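Endoglucanase E (Clostridium thermocellum, PDB 2WAO) probably removes acetyl groups from plant cell-wall polysaccharides and binds cello-oligosaccharides through its family 2 carbohydrate esterase domain, the C-terminal part of a larger cellulase. Local coordinates at residues P25-W29 against Y198-Y202; V34-F38 against F104-F109; F209-P214 against R249-D253; A57-G61 against G85-L89. Residue numbers count along the deposited sequence, not the author numbering.

Interaction 1 (P25-W29 against Y198-Y202); sequences PKCAW and YTLPY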
loop_
_atom_site.group_PDB
_atom_site.type_symbol
_atom_site.label_atom_id
_atom_site.label_comp_id
_atom_site.label_asym_id
_atom_site.label_seq_id
_atom_site.Cartn_x
_atom_site.Cartn_y
_atom_site.Cartn_z
ATOM N N PRO A 25 14.886 -2.964 12.705
ATOM C CA PRO A 25 13.434 -2.979 12.520
ATOM C C PRO A 25 13.070 -3.860 11.350
ATOM O O PRO A 25 13.858 -3.967 10.397
ATOM C CB PRO A 25 13.087 -1.529 12.205
ATOM C CG PRO A 25 14.243 -0.738 12.664
ATOM C CD PRO A 25 15.441 -1.616 12.499
ATOM N N LYS A 26 11.916 -4.519 11.472
ATOM C CA LYS A 26 11.402 -5.435 10.483
ATOM C C LYS A 26 10.081 -4.922 9.965
ATOM O O LYS A 26 9.322 -4.293 10.705
ATOM C CB LYS A 26 11.149 -6.799 11.107
ATOM C CG LYS A 26 12.399 -7.526 11.589
ATOM C CD LYS A 26 12.020 -8.959 11.876
ATOM C CE LYS A 26 12.654 -9.356 13.161
ATOM N NZ LYS A 26 12.401 -10.790 13.477
ATOM N N CYS A 27 9.821 -5.177 8.678
ATOM C CA CYS A 27 8.566 -4.727 8.050
ATOM C C CYS A 27 8.198 -5.698 6.926
ATOM O O CYS A 27 9.027 -6.541 6.519
ATOM C CB CYS A 27 8.651 -3.308 7.512
ATOM S SG CYS A 27 9.700 -3.214 6.090
ATOM N N ALA A 28 6.955 -5.595 6.453
ATOM C CA ALA A 28 6.451 -6.537 5.451
ATOM C C ALA A 28 5.594 -5.833 4.405
ATOM O O ALA A 28 5.732 -6.072 3.206
ATOM C CB ALA A 28 5.652 -7.629 6.111
ATOM N N TRP A 29 4.717 -4.945 4.848
ATOM C CA TRP A 29 3.711 -4.416 3.916
ATOM C C TRP A 29 4.284 -3.573 2.786
ATOM O O TRP A 29 5.273 -2.829 2.969
ATOM C CB TRP A 29 2.613 -3.666 4.653
ATOM C CG TRP A 29 1.859 -4.533 5.637
ATOM C CD1 TRP A 29 2.008 -4.529 7.002
ATOM C CD2 TRP A 29 0.871 -5.535 5.344
ATOM N NE1 TRP A 29 1.145 -5.454 7.578
ATOM C CE2 TRP A 29 0.445 -6.082 6.587
ATOM C CE3 TRP A 29 0.249 -5.987 4.154
ATOM C CZ2 TRP A 29 -0.556 -7.070 6.674
ATOM C CZ3 TRP A 29 -0.737 -6.961 4.241
ATOM C CH2 TRP A 29 -1.127 -7.509 5.493
ATOM N N TYR A 198 -2.111 -7.624 11.575
ATOM C CA TYR A 198 -0.675 -7.954 11.700
ATOM C C TYR A 198 0.344 -6.921 11.192
ATOM O O TYR A 198 0.135 -6.235 10.182
ATOM C CB TYR A 198 -0.370 -9.365 11.140
ATOM C CG TYR A 198 -1.075 -10.414 11.960
ATOM C CD1 TYR A 198 -0.556 -10.829 13.196
ATOM C CD2 TYR A 198 -2.300 -10.944 11.542
ATOM C CE1 TYR A 198 -1.232 -11.752 13.983
ATOM C CE2 TYR A 198 -2.977 -11.876 12.298
ATOM C CZ TYR A 198 -2.433 -12.275 13.535
ATOM O OH TYR A 198 -3.078 -13.189 14.334
ATOM N N THR A 199 1.422 -6.801 11.949
ATOM C CA THR A 199 2.632 -6.101 11.489
ATOM C C THR A 199 3.337 -6.996 10.484
ATOM O O THR A 199 3.674 -6.557 9.386
ATOM C CB THR A 199 3.595 -5.814 12.659
ATOM O OG1 THR A 199 2.894 -5.040 13.633
ATOM C CG2 THR A 199 4.806 -5.037 12.170
ATOM N N LEU A 200 3.579 -8.244 10.893
ATOM C CA LEU A 200 4.248 -9.217 10.038
ATOM C C LEU A 200 3.288 -10.389 9.905
ATOM O O LEU A 200 3.195 -11.231 10.796
ATOM C CB LEU A 200 5.598 -9.644 10.625
ATOM C CG LEU A 200 6.550 -8.534 11.113
ATOM C CD1 LEU A 200 7.719 -9.171 11.874
ATOM C CD2 LEU A 200 7.019 -7.663 9.950
ATOM N N PRO A 201 2.497 -10.383 8.815
ATOM C CA PRO A 201 1.400 -11.333 8.687
ATOM C C PRO A 201 1.838 -12.794 8.626
ATOM O O PRO A 201 1.063 -13.677 8.996
ATOM C CB PRO A 201 0.677 -10.884 7.390
ATOM C CG PRO A 201 1.586 -9.958 6.685
ATOM C CD PRO A 201 2.551 -9.402 7.699
ATOM N N TYR A 202 3.062 -13.076 8.181
ATOM C CA TYR A 202 3.499 -14.486 8.078
ATOM C C TYR A 202 3.892 -15.061 9.425
ATOM O O TYR A 202 3.830 -16.270 9.633
ATOM C CB TYR A 202 4.731 -14.629 7.176
ATOM C CG TYR A 202 4.437 -14.765 5.708
ATOM C CD1 TYR A 202 3.349 -15.499 5.264
ATOM C CD2 TYR A 202 5.277 -14.185 4.759
ATOM C CE1 TYR A 202 3.065 -15.634 3.896
ATOM C CE2 TYR A 202 5.010 -14.323 3.384
ATOM C CZ TYR A 202 3.898 -15.063 2.979
ATOM O OH TYR A 202 3.611 -15.187 1.642
HETATM O O HOH W 1 4.944 -4.340 7.906
#

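Interaction 2 (V34-F38 against F104-F109); sequences VELNF and FLGFDF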
loop_
_atom_site.group_PDB
_atom_site.type_symbol
_atom_site.label_atom_id
_atom_site.label_comp_id
_atom_site.label_asym_id
_atom_site.label_seq_id
_atom_site.Cartn_x
_atom_site.Cartn_y
_atom_site.Cartn_z
ATOM N N VAL A 34 11.723 3.896 4.823
ATOM C CA VAL A 34 12.606 4.454 5.840
ATOM C C VAL A 34 12.988 5.826 5.292
ATOM O O VAL A 34 13.332 5.976 4.112
ATOM C CB VAL A 34 13.882 3.566 6.013
ATOM C CG1 VAL A 34 14.787 4.159 7.055
ATOM C CG2 VAL A 34 13.481 2.109 6.418
ATOM N N GLU A 35 12.927 6.855 6.118
ATOM C CA GLU A 35 13.211 8.180 5.616
ATOM C C GLU A 35 14.187 8.906 6.575
ATOM O O GLU A 35 14.048 8.835 7.795
ATOM C CB GLU A 35 11.890 8.921 5.433
ATOM C CG GLU A 35 12.011 10.365 5.116
ATOM C CD GLU A 35 10.648 11.067 5.061
ATOM O OE1 GLU A 35 9.646 10.506 5.597
ATOM O OE2 GLU A 35 10.600 12.206 4.528
ATOM N N LEU A 36 15.191 9.547 6.006
ATOM C CA LEU A 36 16.234 10.183 6.837
ATOM C C LEU A 36 16.926 11.306 6.078
ATOM O O LEU A 36 16.830 11.378 4.867
ATOM C CB LEU A 36 17.239 9.114 7.320
ATOM C CG LEU A 36 18.024 8.336 6.231
ATOM C CD1 LEU A 36 19.142 9.214 5.623
ATOM C CD2 LEU A 36 18.616 7.073 6.824
ATOM N N ASN A 37 17.611 12.174 6.814
ATOM C CA ASN A 37 18.529 13.146 6.256
ATOM C C ASN A 37 19.968 12.764 6.590
ATOM O O ASN A 37 20.235 12.286 7.685
ATOM C CB ASN A 37 18.243 14.537 6.842
ATOM C CG ASN A 37 16.883 15.095 6.403
ATOM O OD1 ASN A 37 16.588 15.202 5.207
ATOM N ND2 ASN A 37 16.065 15.448 7.372
ATOM N N PHE A 38 20.875 12.909 5.633
ATOM C CA PHE A 38 22.282 12.647 5.914
ATOM C C PHE A 38 23.144 13.743 5.316
ATOM O O PHE A 38 22.743 14.433 4.355
ATOM C CB PHE A 38 22.740 11.257 5.443
ATOM C CG PHE A 38 22.799 11.102 3.954
ATOM C CD1 PHE A 38 24.020 11.233 3.265
ATOM C CD2 PHE A 38 21.646 10.792 3.236
ATOM C CE1 PHE A 38 24.096 11.100 1.851
ATOM C CE2 PHE A 38 21.714 10.630 1.823
ATOM C CZ PHE A 38 22.969 10.793 1.130
ATOM N N PHE A 104 15.936 -4.018 8.299
ATOM C CA PHE A 104 16.925 -3.001 8.023
ATOM C C PHE A 104 17.976 -3.116 9.086
ATOM O O PHE A 104 17.685 -2.987 10.287
ATOM C CB PHE A 104 16.304 -1.584 7.926
ATOM C CG PHE A 104 15.351 -1.472 6.787
ATOM C CD1 PHE A 104 15.822 -1.339 5.495
ATOM C CD2 PHE A 104 13.984 -1.604 7.004
ATOM C CE1 PHE A 104 14.936 -1.296 4.415
ATOM C CE2 PHE A 104 13.079 -1.572 5.940
ATOM C CZ PHE A 104 13.562 -1.410 4.639
ATOM N N LEU A 105 19.188 -3.427 8.645
ATOM C CA LEU A 105 20.256 -3.719 9.587
ATOM C C LEU A 105 21.242 -2.578 9.802
ATOM O O LEU A 105 22.163 -2.730 10.593
ATOM C CB LEU A 105 20.969 -5.011 9.203
ATOM C CG LEU A 105 20.075 -6.237 9.290
ATOM C CD1 LEU A 105 20.779 -7.332 8.495
ATOM C CD2 LEU A 105 19.837 -6.667 10.744
ATOM N N GLY A 106 21.031 -1.432 9.155
ATOM C CA GLY A 106 21.879 -0.281 9.424
ATOM C C GLY A 106 22.282 0.465 8.189
ATOM O O GLY A 106 22.385 -0.112 7.114
ATOM N N PHE A 107 22.520 1.755 8.361
ATOM C CA PHE A 107 22.979 2.602 7.276
ATOM C C PHE A 107 24.441 2.923 7.461
ATOM O O PHE A 107 24.953 2.861 8.577
ATOM C CB PHE A 107 22.151 3.893 7.233
ATOM C CG PHE A 107 20.748 3.700 6.695
ATOM C CD1 PHE A 107 20.471 3.921 5.345
ATOM C CD2 PHE A 107 19.701 3.321 7.546
ATOM C CE1 PHE A 107 19.143 3.733 4.846
ATOM C CE2 PHE A 107 18.383 3.144 7.070
ATOM C CZ PHE A 107 18.115 3.343 5.735
ATOM N N ASP A 108 25.109 3.292 6.366
ATOM C CA ASP A 108 26.466 3.844 6.438
ATOM C C ASP A 108 26.612 5.032 5.487
ATOM O O ASP A 108 26.229 4.955 4.318
ATOM C CB ASP A 108 27.527 2.790 6.123
ATOM C CG ASP A 108 28.938 3.365 6.283
ATOM O OD1 ASP A 108 29.481 3.203 7.372
ATOM O OD2 ASP A 108 29.439 4.064 5.389
ATOM N N PHE A 109 27.191 6.111 5.986
ATOM C CA PHE A 109 27.307 7.335 5.214
ATOM C C PHE A 109 28.747 7.691 4.837
ATOM O O PHE A 109 29.053 8.852 4.535
ATOM C CB PHE A 109 26.591 8.479 5.946
ATOM C CG PHE A 109 25.139 8.168 6.239
ATOM C CD1 PHE A 109 24.198 8.184 5.207
ATOM C CD2 PHE A 109 24.728 7.820 7.524
ATOM C CE1 PHE A 109 22.856 7.848 5.433
ATOM C CE2 PHE A 109 23.369 7.509 7.790
ATOM C CZ PHE A 109 22.434 7.519 6.734
#

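Interaction 3 (F209-P214 against R249-D253); sequences FSKYVP and RNYPD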
loop_
_atom_site.group_PDB
_atom_site.type_symbol
_atom_site.label_atom_id
_atom_site.label_comp_id
_atom_site.label_asym_id
_atom_site.label_seq_id
_atom_site.Cartn_x
_atom_site.Cartn_y
_atom_site.Cartn_z
ATOM N N PHE A 209 -2.667 -0.772 17.028
ATOM C CA PHE A 209 -3.387 0.287 16.288
ATOM C C PHE A 209 -3.276 1.703 16.888
ATOM O O PHE A 209 -3.612 2.688 16.214
ATOM C CB PHE A 209 -4.851 -0.135 16.042
ATOM C CG PHE A 209 -4.979 -1.162 14.952
ATOM C CD1 PHE A 209 -5.210 -0.751 13.663
ATOM C CD2 PHE A 209 -4.847 -2.531 15.230
ATOM C CE1 PHE A 209 -5.304 -1.662 12.607
ATOM C CE2 PHE A 209 -4.923 -3.490 14.182
ATOM C CZ PHE A 209 -5.163 -3.052 12.871
ATOM N N SER A 210 -2.794 1.829 18.124
ATOM C CA SER A 210 -2.634 3.190 18.664
ATOM C C SER A 210 -1.440 3.910 18.039
ATOM O O SER A 210 -1.336 5.138 18.138
ATOM C CB SER A 210 -2.496 3.192 20.190
ATOM O OG SER A 210 -1.221 2.711 20.556
ATOM N N LYS A 211 -0.541 3.152 17.407
ATOM C CA LYS A 211 0.718 3.706 16.921
ATOM C C LYS A 211 0.532 4.522 15.659
ATOM O O LYS A 211 1.403 5.321 15.287
ATOM C CB LYS A 211 1.743 2.590 16.686
ATOM C CG LYS A 211 2.070 1.800 17.970
ATOM C CD LYS A 211 3.254 0.877 17.636
ATOM C CE LYS A 211 3.714 0.063 18.855
ATOM N NZ LYS A 211 4.628 -1.031 18.391
ATOM N N TYR A 212 -0.611 4.360 15.002
ATOM C CA TYR A 212 -0.813 5.104 13.749
ATOM C C TYR A 212 -2.300 5.308 13.572
ATOM O O TYR A 212 -3.018 4.350 13.267
ATOM C CB TYR A 212 -0.227 4.316 12.564
ATOM C CG TYR A 212 -0.255 5.044 11.212
ATOM C CD1 TYR A 212 0.800 5.905 10.831
ATOM C CD2 TYR A 212 -1.302 4.833 10.315
ATOM C CE1 TYR A 212 0.788 6.559 9.558
ATOM C CE2 TYR A 212 -1.309 5.464 9.046
ATOM C CZ TYR A 212 -0.282 6.353 8.701
ATOM O OH TYR A 212 -0.289 6.958 7.430
ATOM N N VAL A 213 -2.774 6.535 13.806
ATOM C CA VAL A 213 -4.215 6.772 13.718
ATOM C C VAL A 213 -4.499 7.690 12.521
ATOM O O VAL A 213 -4.335 8.895 12.611
ATOM C CB VAL A 213 -4.775 7.341 15.041
ATOM C CG1 VAL A 213 -6.295 7.621 14.901
ATOM C CG2 VAL A 213 -4.498 6.337 16.181
ATOM N N PRO A 214 -4.913 7.120 11.390
ATOM C CA PRO A 214 -5.070 7.935 10.161
ATOM C C PRO A 214 -6.397 8.732 10.262
ATOM O O PRO A 214 -7.347 8.275 10.967
ATOM C CB PRO A 214 -5.155 6.851 9.067
ATOM C CG PRO A 214 -5.850 5.726 9.749
ATOM C CD PRO A 214 -5.275 5.705 11.152
ATOM N N ARG A 249 -13.774 0.972 14.881
ATOM C CA ARG A 249 -13.431 0.696 16.288
ATOM C C ARG A 249 -11.974 1.105 16.554
ATOM O O ARG A 249 -11.676 1.678 17.608
ATOM C CB ARG A 249 -13.683 -0.760 16.646
ATOM C CG ARG A 249 -13.850 -1.024 18.135
ATOM C CD ARG A 249 -14.194 -2.488 18.423
ATOM N NE ARG A 249 -15.171 -2.993 17.476
ATOM C CZ ARG A 249 -14.910 -3.828 16.471
ATOM N NH1 ARG A 249 -13.679 -4.343 16.315
ATOM N NH2 ARG A 249 -15.905 -4.169 15.660
ATOM N N ASN A 250 -11.079 0.869 15.587
ATOM C CA ASN A 250 -9.667 1.336 15.714
ATOM C C ASN A 250 -9.537 2.859 15.630
ATOM O O ASN A 250 -8.716 3.468 16.342
ATOM C CB ASN A 250 -8.810 0.730 14.594
ATOM C CG ASN A 250 -8.589 -0.781 14.728
ATOM O OD1 ASN A 250 -8.485 -1.306 15.820
ATOM N ND2 ASN A 250 -8.431 -1.466 13.580
ATOM N N TYR A 251 -10.325 3.474 14.732
ATOM C CA TYR A 251 -10.176 4.880 14.453
ATOM C C TYR A 251 -11.560 5.550 14.463
ATOM O O TYR A 251 -12.193 5.725 13.414
ATOM C CB TYR A 251 -9.535 5.107 13.065
ATOM C CG TYR A 251 -8.435 4.156 12.683
ATOM C CD1 TYR A 251 -7.349 3.888 13.544
ATOM C CD2 TYR A 251 -8.459 3.538 11.449
ATOM C CE1 TYR A 251 -6.324 2.963 13.145
ATOM C CE2 TYR A 251 -7.457 2.644 11.059
ATOM C CZ TYR A 251 -6.402 2.382 11.891
ATOM O OH TYR A 251 -5.445 1.479 11.444
ATOM N N PRO A 252 -12.057 5.903 15.644
ATOM C CA PRO A 252 -13.409 6.510 15.808
ATOM C C PRO A 252 -13.675 7.727 14.912
ATOM O O PRO A 252 -14.818 7.954 14.529
ATOM C CB PRO A 252 -13.395 7.024 17.267
ATOM C CG PRO A 252 -12.352 6.217 17.958
ATOM C CD PRO A 252 -11.337 5.771 16.923
ATOM N N ASP A 253 -12.619 8.459 14.569
ATOM C CA ASP A 253 -12.721 9.756 13.908
ATOM C C ASP A 253 -12.347 9.716 12.400
ATOM O O ASP A 253 -12.417 10.744 11.724
ATOM C CB ASP A 253 -11.870 10.831 14.659
ATOM C CG ASP A 253 -12.157 10.866 16.197
ATOM O OD1 ASP A 253 -13.334 10.755 16.599
ATOM O OD2 ASP A 253 -11.203 10.949 17.022
HETATM O O HOH W 2 -2.677 1.868 12.315
#

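Interaction 4 (A57-G61 against G85-L89); sequences AIVDG and GAHHL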
loop_
_atom_site.group_PDB
_atom_site.type_symbol
_atom_site.label_atom_id
_atom_site.label_comp_id
_atom_site.label_asym_id
_atom_site.label_seq_id
_atom_site.Cartn_x
_atom_site.Cartn_y
_atom_site.Cartn_z
ATOM N N ALA A 57 15.555 3.777 -3.828
ATOM C CA ALA A 57 16.001 4.962 -3.072
ATOM C C ALA A 57 15.556 6.213 -3.826
ATOM O O ALA A 57 15.663 6.288 -5.047
ATOM C CB ALA A 57 17.532 4.941 -2.933
ATOM N N ILE A 58 15.008 7.186 -3.110
ATOM C CA ILE A 58 14.623 8.457 -3.697
ATOM C C ILE A 58 15.440 9.501 -2.968
ATOM O O ILE A 58 15.270 9.683 -1.758
ATOM C CB ILE A 58 13.101 8.759 -3.557
ATOM C CG1 ILE A 58 12.251 7.633 -4.176
ATOM C CG2 ILE A 58 12.766 10.078 -4.294
ATOM C CD1 ILE A 58 11.843 6.533 -3.215
ATOM N N VAL A 59 16.344 10.163 -3.686
ATOM C CA VAL A 59 17.363 10.979 -3.025
ATOM C C VAL A 59 17.184 12.394 -3.489
ATOM O O VAL A 59 17.243 12.658 -4.697
ATOM C CB VAL A 59 18.796 10.479 -3.310
ATOM C CG1 VAL A 59 19.799 11.406 -2.580
ATOM C CG2 VAL A 59 18.958 9.078 -2.790
ATOM N N ASP A 60 16.881 13.290 -2.552
ATOM C CA ASP A 60 16.536 14.692 -2.878
ATOM C C ASP A 60 15.445 14.742 -3.962
ATOM O O ASP A 60 15.525 15.529 -4.920
ATOM C CB ASP A 60 17.784 15.467 -3.346
ATOM C CG ASP A 60 18.904 15.450 -2.316
ATOM O OD1 ASP A 60 18.572 15.554 -1.106
ATOM O OD2 ASP A 60 20.084 15.304 -2.730
ATOM N N GLY A 61 14.448 13.870 -3.818
ATOM C CA GLY A 61 13.299 13.855 -4.725
ATOM C C GLY A 61 13.494 13.123 -6.050
ATOM O O GLY A 61 12.567 13.066 -6.862
ATOM N N GLY A 85 27.032 17.574 1.044
ATOM C CA GLY A 85 26.042 18.448 1.622
ATOM C C GLY A 85 24.977 17.626 2.296
ATOM O O GLY A 85 25.109 16.418 2.426
ATOM N N ALA A 86 23.922 18.295 2.744
ATOM C CA ALA A 86 22.802 17.592 3.393
ATOM C C ALA A 86 21.906 17.028 2.287
ATOM O O ALA A 86 21.619 17.714 1.291
ATOM C CB ALA A 86 22.036 18.542 4.311
ATOM N N HIS A 87 21.481 15.785 2.448
ATOM C CA HIS A 87 20.616 15.126 1.434
ATOM C C HIS A 87 19.430 14.453 2.120
ATOM O O HIS A 87 19.551 14.005 3.255
ATOM C CB HIS A 87 21.426 14.082 0.665
ATOM C CG HIS A 87 22.601 14.658 -0.055
ATOM N ND1 HIS A 87 22.461 15.433 -1.183
ATOM C CD2 HIS A 87 23.929 14.623 0.219
ATOM C CE1 HIS A 87 23.657 15.843 -1.588
ATOM N NE2 HIS A 87 24.562 15.370 -0.750
ATOM N N HIS A 88 18.301 14.371 1.412
ATOM C CA HIS A 88 17.114 13.677 1.917
ATOM C C HIS A 88 16.995 12.313 1.218
ATOM O O HIS A 88 17.073 12.251 -0.007
ATOM C CB HIS A 88 15.886 14.530 1.649
ATOM C CG HIS A 88 14.605 13.893 2.067
ATOM N ND1 HIS A 88 13.655 13.475 1.155
ATOM C CD2 HIS A 88 14.115 13.591 3.291
ATOM C CE1 HIS A 88 12.627 12.962 1.807
ATOM N NE2 HIS A 88 12.883 13.014 3.101
ATOM N N LEU A 89 16.780 11.250 1.992
ATOM C CA LEU A 89 16.691 9.888 1.462
ATOM C C LEU A 89 15.394 9.220 1.882
ATOM O O LEU A 89 15.032 9.262 3.051
ATOM C CB LEU A 89 17.843 9.048 1.969
ATOM C CG LEU A 89 17.833 7.534 1.791
ATOM C CD1 LEU A 89 17.889 7.193 0.279
ATOM C CD2 LEU A 89 19.028 6.882 2.569
HETATM O O HOH W 3 13.987 12.110 -1.479
#

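Interaction 1 (P25-W29 against Y198-Y202)
Trp29 lays its indole over the ring of Pro201: CG of Pro201 stands 4.0 Å from the centroid of the six-membered ring of Trp29 and 29° off its normal, a CH-pi contact whose closest atoms, Trp29 CZ2 and Pro201 CG, are 3.6 Å apart. The same indole is fixed in its own plane, since Trp29 NE1 donates a hydrogen bond to Tyr198 O (2.9 Å, 155° at the hydrogen); Thr199 O, farther off at 3.3 Å from Trp29 NE1, is too badly angled to count as a bond. Tyr198 O is also bound by Arg16. These two segments lie in different parts of the molecule. Residues 25-29 leave the N-terminal beta-sandwich, where strand 26-27 lies between strands 17-18 and 102-108, whereas residues 198-202 form a corner of the GDSL-type (SGNH) hydrolase domain, so the contact is a domain interface. Closer to the strand, Ala28 points its CB at the corner, 3.9 Å from Pro201 CD and 4.1 Å from Leu200 CD2. Leu200, in its m,t rotamer, carries CD2 to 3.8 Å from Cys27 C and CD1 to 4.2 Å from Lys26 CB. One water joins the two backbones, accepting from Ala28 N at 2.8 Å and donating to Thr199 O at 3.0 Å.

Interaction 2 (V34-F38 against F104-F109)
Val34, Leu36 and Phe38 all point CA-to-CB across the core of the N-terminal beta-sandwich, and Phe104, Phe107 and Phe109 point back. The axes of strands 34-38 and 104-108 pass 10.6 Å apart at 30°, too far for backbone pairing, so side chains alone fill the gap. Val34 in the t rotamer sends CG2 over the face of Phe104, 3.8 Å from the ring centroid and 12° off its normal, and CG1 to 3.7 Å from Phe107 CZ. Leu36, with chi1 and chi2 both p, sets CD2 almost exactly on the Phe107 ring normal (3.7 Å from the centroid, 2° off) and 3.8 Å from Phe109 CZ, at that ring's edge. Phe38 CB covers the face of Phe109, 3.7 Å from the centroid; with chi1 p its own ring lies 18° from parallel to that of Phe109, centroids 5.1 Å apart, so the two barely overlap. All three opposing phenylalanines are m. Two residues, Leu105 and Gly106, separate Phe104 from Phe107, breaking strict alternation so that both face inward. Around this layer, Leu89 and Leu91 of strand 85-93 flank the core on one sheet, and Ala43 and Val45 of strand 43-49 on the other.

Interaction 3 (F209-P214 against R249-D253)
Within the alpha/beta fold of the GDSL-type (SGNH) hydrolase domain, helix 233-250 makes the crossover between parallel strands 216-220 and 255-260, and here its C-terminal end meets the loop that leads into the first of them. Asn250, in the last turn, points at Phe209 and puts its amide over that ring's face, with Asn250 ND2 3.3 Å from Phe209 CE1. Tyr251 is the first residue to leave helical phi/psi (-133°/83°), and it buries the largest area of the contact, 107 Å². Pro214 CD sits over its ring, 3.4 Å from the centroid and only 8° off the normal, a CH-pi contact; Val213 CG1 lies 4.1 Å from Tyr251 CD1, and Phe209 CD1 3.8 Å from Tyr251 CZ. The phenol of Tyr251 reaches the hydrogen-bonding partner Glu126 on strand 123-129, and a water donates to both Tyr251 OH at 2.9 Å and Tyr212 O at 2.7 Å.

Interaction 4 (A57-G61 against G85-L89)
Strands 57-59 and 85-89 run antiparallel at 146°, their axes 5.5 Å apart at closest, and meet in a non-hydrogen-bonded pair, Val59 with Leu89 (CA to CA 4.7 Å). Two CA-H...O contacts mark the pair: Val59 CA to His88 O at 3.3 Å and Leu89 CA to Ile58 O at 3.5 Å. One step further the backbone bonds directly, Asp60 N donating to His88 O (2.8 Å, 169°). Asp60 and Gly61 then turn with phi/psi of 51°/43° and 82°/0°, close to a type I' turn, and lead into strand 62-70, which forms a beta-hairpin with strand 52-59 in the N-terminal sandwich. On the face that carries Val59 and Leu89, Leu89 CD1 packs 3.9 Å from Ala57 CB and 3.8 Å from Val59 CG2. The carboxylate of Asp60 continues the strand pairing where its backbone has turned off: Asp60 OD1 accepts from His88 N (2.8 Å, 168°) and Asp60 OD2 from His87 ND1 (2.8 Å, 155°). A water ties Ile58 O and Gly61 N to His88 ND1, while His88 NE2 bonds Glu35. Because His87 NE2 is hydrogen-bonded to the carbonyl of Ala83, which can only accept, both ring nitrogens act as donors, consistent with a protonated, positively charged His87 beside the Asp60 carboxylate.

Overall arrangement
From the N terminus, residues 25-29 open the longest loop, which interaction 1 closes only at 198-202 by joining the sandwich to the hydrolase domain. Inside that span, interaction 2 links 34-38 to 104-109 and so brings the two sheets of the sandwich together; deeper still, interaction 4 pairs 57-61 with 85-89 within one of them. None of these loops cross. Interactions 2 and 4 touch, Phe38 O lying 2.7 Å from His87 N on neighbouring strands, and interactions 1 and 2 meet where Pro25 O lies 3.0 Å from Phe104 N. Interaction 3 follows in series, wholly within the hydrolase domain, its nearest atoms about 6 Å from interaction 1.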